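Local coordinates for protein putative transcriptional regulator (Clostridium difficile, PDB 3QI7) that is of unknown function but has a periplasmic-binding-protein-like fold and may bind a small ligand such as a sugar, at residues I10-V15 with A318-K323; Y39-N43 with K54-I59. All coordinates share one frame; numbering follows the deposited sequence.

Contact 1: I10-V15 with A318-K323; sequences IDDFKV and ATEMVK
The ring of Phe13 carries Val322 CG1 over one face: the methyl sits 3.5 Å from the ring centroid and only 4° off the normal, a CH-pi contact over the middle of the ring. Toward the opposite face, off-centre and nearest CZ, lies Gln57 of strand 57-63. At the edge, Lys323 lends the aliphatic start of its chain, with CG 4.0 Å from Phe13 CE1, and the O of Asp11 also lies in the ring plane. Phe13 holds CG between its own backbone N and carbonyl carbon (chi1 64°), which carries the ring across to the helix. Thr319 CG2 comes to 4.1 Å from Phe13 CZ. The lysine crosses the phenylalanine at about a right angle, its extended chain running on past the ring to a hydrogen bond between NZ and Gln57.

Farther along the strand, Val15 CG1 packs 4.0 Å from Ala318 CB, while Ile10, at the exposed end, lays CG1 4.0 Å from Lys323 O. No hydrogen bond joins the two segments.

Strand 13-15 and helix 318-323 run roughly antiparallel (152°), axes 9.5 Å apart at closest approach. Helix 306-324 packs on the parallel part of the mixed sheet in this alpha/beta, periplasmic-binding-protein-like fold: Val322 also touches Gln89 of strand 88-94 and Ile115 of strand 115-118.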
loop_
_atom_site.group_PDB
_atom_site.type_symbol
_atom_site.label_atom_id
_atom_site.label_comp_id
_atom_site.label_asym_id
_atom_site.label_seq_id
_atom_site.Cartn_x
_atom_site.Cartn_y
_atom_site.Cartn_z
ATOM N N ILE A 10 27.043 -18.172 -6.912
ATOM C CA ILE A 10 26.664 -17.106 -5.964
ATOM C C ILE A 10 26.593 -17.660 -4.522
ATOM O O ILE A 10 25.961 -18.685 -4.288
ATOM C CB ILE A 10 25.267 -16.482 -6.362
ATOM C CG1 ILE A 10 25.350 -15.704 -7.684
ATOM C CG2 ILE A 10 24.686 -15.579 -5.248
ATOM C CD1 ILE A 10 26.363 -14.553 -7.680
ATOM N N ASP A 11 27.242 -16.977 -3.576
ATOM C CA ASP A 11 27.185 -17.348 -2.161
ATOM C C ASP A 11 25.751 -17.297 -1.623
ATOM O O ASP A 11 24.930 -16.480 -2.054
ATOM C CB ASP A 11 28.028 -16.396 -1.297
ATOM C CG ASP A 11 29.538 -16.548 -1.511
ATOM O OD1 ASP A 11 30.004 -17.616 -1.962
ATOM O OD2 ASP A 11 30.262 -15.584 -1.202
ATOM N N ASP A 12 25.464 -18.150 -0.653
ATOM C CA ASP A 12 24.211 -18.046 0.075
ATOM C C ASP A 12 24.128 -16.647 0.692
ATOM O O ASP A 12 25.150 -16.074 1.086
ATOM C CB ASP A 12 24.129 -19.139 1.134
ATOM C CG ASP A 12 24.084 -20.545 0.528
ATOM O OD1 ASP A 12 23.797 -20.698 -0.694
ATOM O OD2 ASP A 12 24.331 -21.501 1.293
ATOM N N PHE A 13 22.936 -16.065 0.730
ATOM C CA PHE A 13 22.861 -14.650 1.076
ATOM C C PHE A 13 21.692 -14.311 1.974
ATOM O O PHE A 13 20.793 -15.127 2.178
ATOM C CB PHE A 13 22.878 -13.793 -0.202
ATOM C CG PHE A 13 21.694 -13.998 -1.103
ATOM C CD1 PHE A 13 21.661 -15.054 -2.014
ATOM C CD2 PHE A 13 20.611 -13.116 -1.061
ATOM C CE1 PHE A 13 20.585 -15.234 -2.870
ATOM C CE2 PHE A 13 19.515 -13.292 -1.911
ATOM C CZ PHE A 13 19.510 -14.359 -2.826
ATOM N N LYS A 14 21.738 -13.118 2.556
ATOM C CA LYS A 14 20.600 -12.592 3.332
ATOM C C LYS A 14 19.998 -11.354 2.643
ATOM O O LYS A 14 20.724 -10.522 2.059
ATOM C CB LYS A 14 21.030 -12.236 4.760
ATOM C CG LYS A 14 21.582 -13.398 5.595
ATOM C CD LYS A 14 21.871 -12.925 7.021
ATOM C CE LYS A 14 22.446 -14.038 7.910
ATOM N NZ LYS A 14 23.372 -13.448 8.915
ATOM N N VAL A 15 18.677 -11.279 2.665
ATOM C CA VAL A 15 17.945 -10.073 2.308
ATOM C C VAL A 15 17.431 -9.464 3.609
ATOM O O VAL A 15 16.567 -10.030 4.270
ATOM C CB VAL A 15 16.775 -10.379 1.358
ATOM C CG1 VAL A 15 16.015 -9.086 1.007
ATOM C CG2 VAL A 15 17.297 -11.050 0.058
ATOM N N ALA A 318 14.671 -8.170 -4.925
ATOM C CA ALA A 318 16.014 -8.242 -4.344
ATOM C C ALA A 318 16.602 -9.643 -4.547
ATOM O O ALA A 318 17.719 -9.798 -5.023
ATOM C CB ALA A 318 15.995 -7.882 -2.849
ATOM N N THR A 319 15.848 -10.672 -4.186
ATOM C CA THR A 319 16.297 -12.072 -4.369
ATOM C C THR A 319 16.689 -12.385 -5.826
ATOM O O THR A 319 17.749 -12.979 -6.102
ATOM C CB THR A 319 15.204 -13.042 -3.875
ATOM O OG1 THR A 319 14.962 -12.774 -2.490
ATOM C CG2 THR A 319 15.625 -14.516 -4.066
ATOM N N GLU A 320 15.842 -11.973 -6.760
ATOM C CA GLU A 320 16.089 -12.219 -8.173
ATOM C C GLU A 320 17.339 -11.475 -8.612
ATOM O O GLU A 320 18.156 -11.990 -9.393
ATOM C CB GLU A 320 14.892 -11.758 -9.000
ATOM C CG GLU A 320 15.033 -11.874 -10.524
ATOM C CD GLU A 320 14.835 -13.283 -11.052
ATOM O OE1 GLU A 320 14.304 -14.129 -10.311
ATOM O OE2 GLU A 320 15.207 -13.529 -12.230
HETATM N N MSE A 321 17.460 -10.241 -8.126
HETATM C CA MSE A 321 18.589 -9.393 -8.507
HETATM C C MSE A 321 19.903 -9.987 -8.013
HETATM O O MSE A 321 20.906 -9.963 -8.738
HETATM C CB MSE A 321 18.405 -7.958 -7.956
HETATM C CG MSE A 321 17.362 -7.146 -8.706
HETATM SE SE MSE A 321 16.984 -5.425 -7.802
HETATM C CE MSE A 321 18.486 -4.467 -8.670
ATOM N N VAL A 322 19.915 -10.482 -6.777
ATOM C CA VAL A 322 21.123 -11.093 -6.220
ATOM C C VAL A 322 21.425 -12.414 -6.958
ATOM O O VAL A 322 22.534 -12.611 -7.407
ATOM C CB VAL A 322 21.049 -11.304 -4.678
ATOM C CG1 VAL A 322 22.316 -12.007 -4.187
ATOM C CG2 VAL A 322 20.874 -9.949 -3.946
ATOM N N LYS A 323 20.429 -13.269 -7.148
ATOM C CA LYS A 323 20.663 -14.533 -7.866
ATOM C C LYS A 323 21.148 -14.330 -9.296
ATOM O O LYS A 323 22.001 -15.087 -9.769
ATOM C CB LYS A 323 19.426 -15.445 -7.845
ATOM C CG LYS A 323 19.285 -16.207 -6.556
ATOM C CD LYS A 323 17.950 -16.959 -6.491
ATOM C CE LYS A 323 17.945 -17.951 -5.348
ATOM N NZ LYS A 323 16.610 -18.573 -5.196
#

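Contact 2: Y39-N43 with K54-I59; sequences YEEEN and KVKQTI
Tyr39 slots its ring between two side chains of the strand: Gln57 NE2 lies 3.8 Å above one face and Ile59 CD1 4.0 Å above the opposite one, both displaced toward the rim. The tyrosine has CG anti to its carbonyl carbon (chi1 -80°), and from there the ring points on toward helix 306-324, where OH hydrogen-bonds with Thr319 OG1. Gln57 is unusual, its CG almost eclipsing the backbone N (chi1 -5°) and its chain bent again at chi2. That bend leaves the amide plane 25° from the tyrosine ring. Its OE1 accepts a hydrogen bond from Lys323, which may offset the nearby Glu42 OE1, a second acceptor only 3.3 Å from Gln57 OE1; the buried NE2 has no partner in the model.

The contact lies where helix 26-42 hands over to strand 57-63 in a beta-alpha-beta crossover, strand 57-63 running parallel to 13-19. Asn43 turns its amide onto the strand. ND2 donates to Gln57 O at 2.8 Å, approaching from above the carbonyl plane, while OD1 accepts a weak bond from Gln57 N at 3.3 Å, so one side-chain amide grips both backbone polar groups of a single residue. Two lysines reach back to the carbonyls of Glu42 and Asn43, both weakly: Lys56 NZ to Asn43 O at 2.9 Å, and Lys54 NZ, its chain bent at chi3 and chi4, to Glu42 O at 3.2 Å.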
loop_
_atom_site.group_PDB
_atom_site.type_symbol
_atom_site.label_atom_id
_atom_site.label_comp_id
_atom_site.label_asym_id
_atom_site.label_seq_id
_atom_site.Cartn_x
_atom_site.Cartn_y
_atom_site.Cartn_z
ATOM N N TYR A 39 10.853 -18.697 2.667
ATOM C CA TYR A 39 12.238 -18.905 2.261
ATOM C C TYR A 39 12.854 -20.050 3.090
ATOM O O TYR A 39 13.650 -20.824 2.568
ATOM C CB TYR A 39 13.077 -17.619 2.400
ATOM C CG TYR A 39 12.921 -16.621 1.264
ATOM C CD1 TYR A 39 11.866 -16.710 0.343
ATOM C CD2 TYR A 39 13.819 -15.562 1.119
ATOM C CE1 TYR A 39 11.732 -15.790 -0.697
ATOM C CE2 TYR A 39 13.688 -14.639 0.083
ATOM C CZ TYR A 39 12.648 -14.756 -0.820
ATOM O OH TYR A 39 12.521 -13.857 -1.853
ATOM N N GLU A 40 12.497 -20.151 4.366
ATOM C CA GLU A 40 13.006 -21.269 5.188
ATOM C C GLU A 40 12.606 -22.601 4.564
ATOM O O GLU A 40 13.429 -23.504 4.453
ATOM C CB GLU A 40 12.537 -21.191 6.638
ATOM C CG GLU A 40 13.252 -20.152 7.479
ATOM C CD GLU A 40 12.514 -19.839 8.787
ATOM O OE1 GLU A 40 11.320 -20.190 8.916
ATOM O OE2 GLU A 40 13.142 -19.236 9.682
ATOM N N GLU A 41 11.358 -22.711 4.144
ATOM C CA GLU A 41 10.857 -23.930 3.495
ATOM C C GLU A 41 11.563 -24.242 2.169
ATOM O O GLU A 41 11.925 -25.387 1.911
ATOM C CB GLU A 41 9.358 -23.818 3.269
ATOM C CG GLU A 41 8.571 -23.837 4.576
ATOM C CD GLU A 41 8.807 -25.133 5.346
ATOM O OE1 GLU A 41 8.429 -26.196 4.815
ATOM O OE2 GLU A 41 9.393 -25.098 6.451
ATOM N N GLU A 42 11.732 -23.227 1.332
ATOM C CA GLU A 42 12.489 -23.360 0.085
ATOM C C GLU A 42 13.881 -23.905 0.361
ATOM O O GLU A 42 14.389 -24.746 -0.388
ATOM C CB GLU A 42 12.635 -22.005 -0.627
ATOM C CG GLU A 42 11.550 -21.686 -1.655
ATOM C CD GLU A 42 11.695 -20.270 -2.264
ATOM O OE1 GLU A 42 12.834 -19.836 -2.566
ATOM O OE2 GLU A 42 10.663 -19.589 -2.442
ATOM N N ASN A 43 14.504 -23.415 1.428
ATOM C CA ASN A 43 15.863 -23.806 1.742
ATOM C C ASN A 43 15.996 -25.276 2.203
ATOM O O ASN A 43 17.114 -25.776 2.328
ATOM C CB ASN A 43 16.462 -22.882 2.810
ATOM C CG ASN A 43 16.789 -21.483 2.286
ATOM O OD1 ASN A 43 17.055 -21.268 1.095
ATOM N ND2 ASN A 43 16.817 -20.530 3.204
ATOM N N LYS A 54 20.461 -25.518 -5.403
ATOM C CA LYS A 54 19.865 -24.209 -5.196
ATOM C C LYS A 54 20.782 -23.347 -4.343
ATOM O O LYS A 54 21.391 -23.831 -3.382
ATOM C CB LYS A 54 18.523 -24.369 -4.469
ATOM C CG LYS A 54 17.338 -24.754 -5.353
ATOM C CD LYS A 54 16.271 -25.526 -4.536
ATOM C CE LYS A 54 14.835 -25.051 -4.765
ATOM N NZ LYS A 54 14.258 -24.319 -3.572
ATOM N N VAL A 55 20.871 -22.069 -4.697
ATOM C CA VAL A 55 21.471 -21.076 -3.821
ATOM C C VAL A 55 20.473 -20.857 -2.673
ATOM O O VAL A 55 19.270 -20.971 -2.881
ATOM C CB VAL A 55 21.709 -19.756 -4.565
ATOM C CG1 VAL A 55 22.379 -18.751 -3.645
ATOM C CG2 VAL A 55 22.554 -19.988 -5.842
ATOM N N LYS A 56 20.964 -20.563 -1.477
ATOM C CA LYS A 56 20.080 -20.365 -0.321
ATOM C C LYS A 56 19.926 -18.893 0.019
ATOM O O LYS A 56 20.899 -18.122 0.003
ATOM C CB LYS A 56 20.586 -21.139 0.904
ATOM C CG LYS A 56 20.316 -22.661 0.849
ATOM C CD LYS A 56 21.039 -23.411 1.968
ATOM C CE LYS A 56 21.173 -24.909 1.652
ATOM N NZ LYS A 56 19.856 -25.618 1.562
ATOM N N GLN A 57 18.689 -18.502 0.320
ATOM C CA GLN A 57 18.402 -17.136 0.723
ATOM C C GLN A 57 17.544 -17.155 1.982
ATOM O O GLN A 57 16.644 -17.991 2.113
ATOM C CB GLN A 57 17.658 -16.357 -0.387
ATOM C CG GLN A 57 17.459 -17.094 -1.718
ATOM C CD GLN A 57 16.145 -17.850 -1.815
ATOM O OE1 GLN A 57 15.540 -17.900 -2.880
ATOM N NE2 GLN A 57 15.702 -18.451 -0.715
ATOM N N THR A 58 17.827 -16.236 2.896
ATOM C CA THR A 58 16.996 -16.035 4.094
ATOM C C THR A 58 16.702 -14.544 4.259
ATOM O O THR A 58 17.409 -13.685 3.734
ATOM C CB THR A 58 17.675 -16.549 5.436
ATOM O OG1 THR A 58 18.968 -15.967 5.571
ATOM C CG2 THR A 58 17.782 -18.085 5.515
ATOM N N ILE A 59 15.659 -14.253 5.004
ATOM C CA ILE A 59 15.303 -12.889 5.296
ATOM C C ILE A 59 15.789 -12.561 6.700
ATOM O O ILE A 59 15.588 -13.354 7.630
ATOM C CB ILE A 59 13.780 -12.687 5.189
ATOM C CG1 ILE A 59 13.384 -12.656 3.702
ATOM C CG2 ILE A 59 13.364 -11.393 5.879
ATOM C CD1 ILE A 59 11.906 -12.898 3.438
#

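In the fold
The centres of contacts 1 and 2 are about 10 Å apart, and they work on neighbouring parallel strands, 13-19 and 57-63, of one mixed sheet. Along the chain, 10-15 comes first, then 39-43 and 54-59; residues 318-323, on helix 306-324, return some 260 residues later to complete contact 1. Two hydrogen bonds bridge the contacts, Lys323 NZ to Gln57 OE1 at 2.6 Å and Thr319 OG1 with Tyr39 OH at 2.7 Å. A late part of the chain therefore packs onto the N-terminal beta-alpha-beta unit, consistent with the chain returning to its first lobe as in periplasmic-binding-protein-like folds.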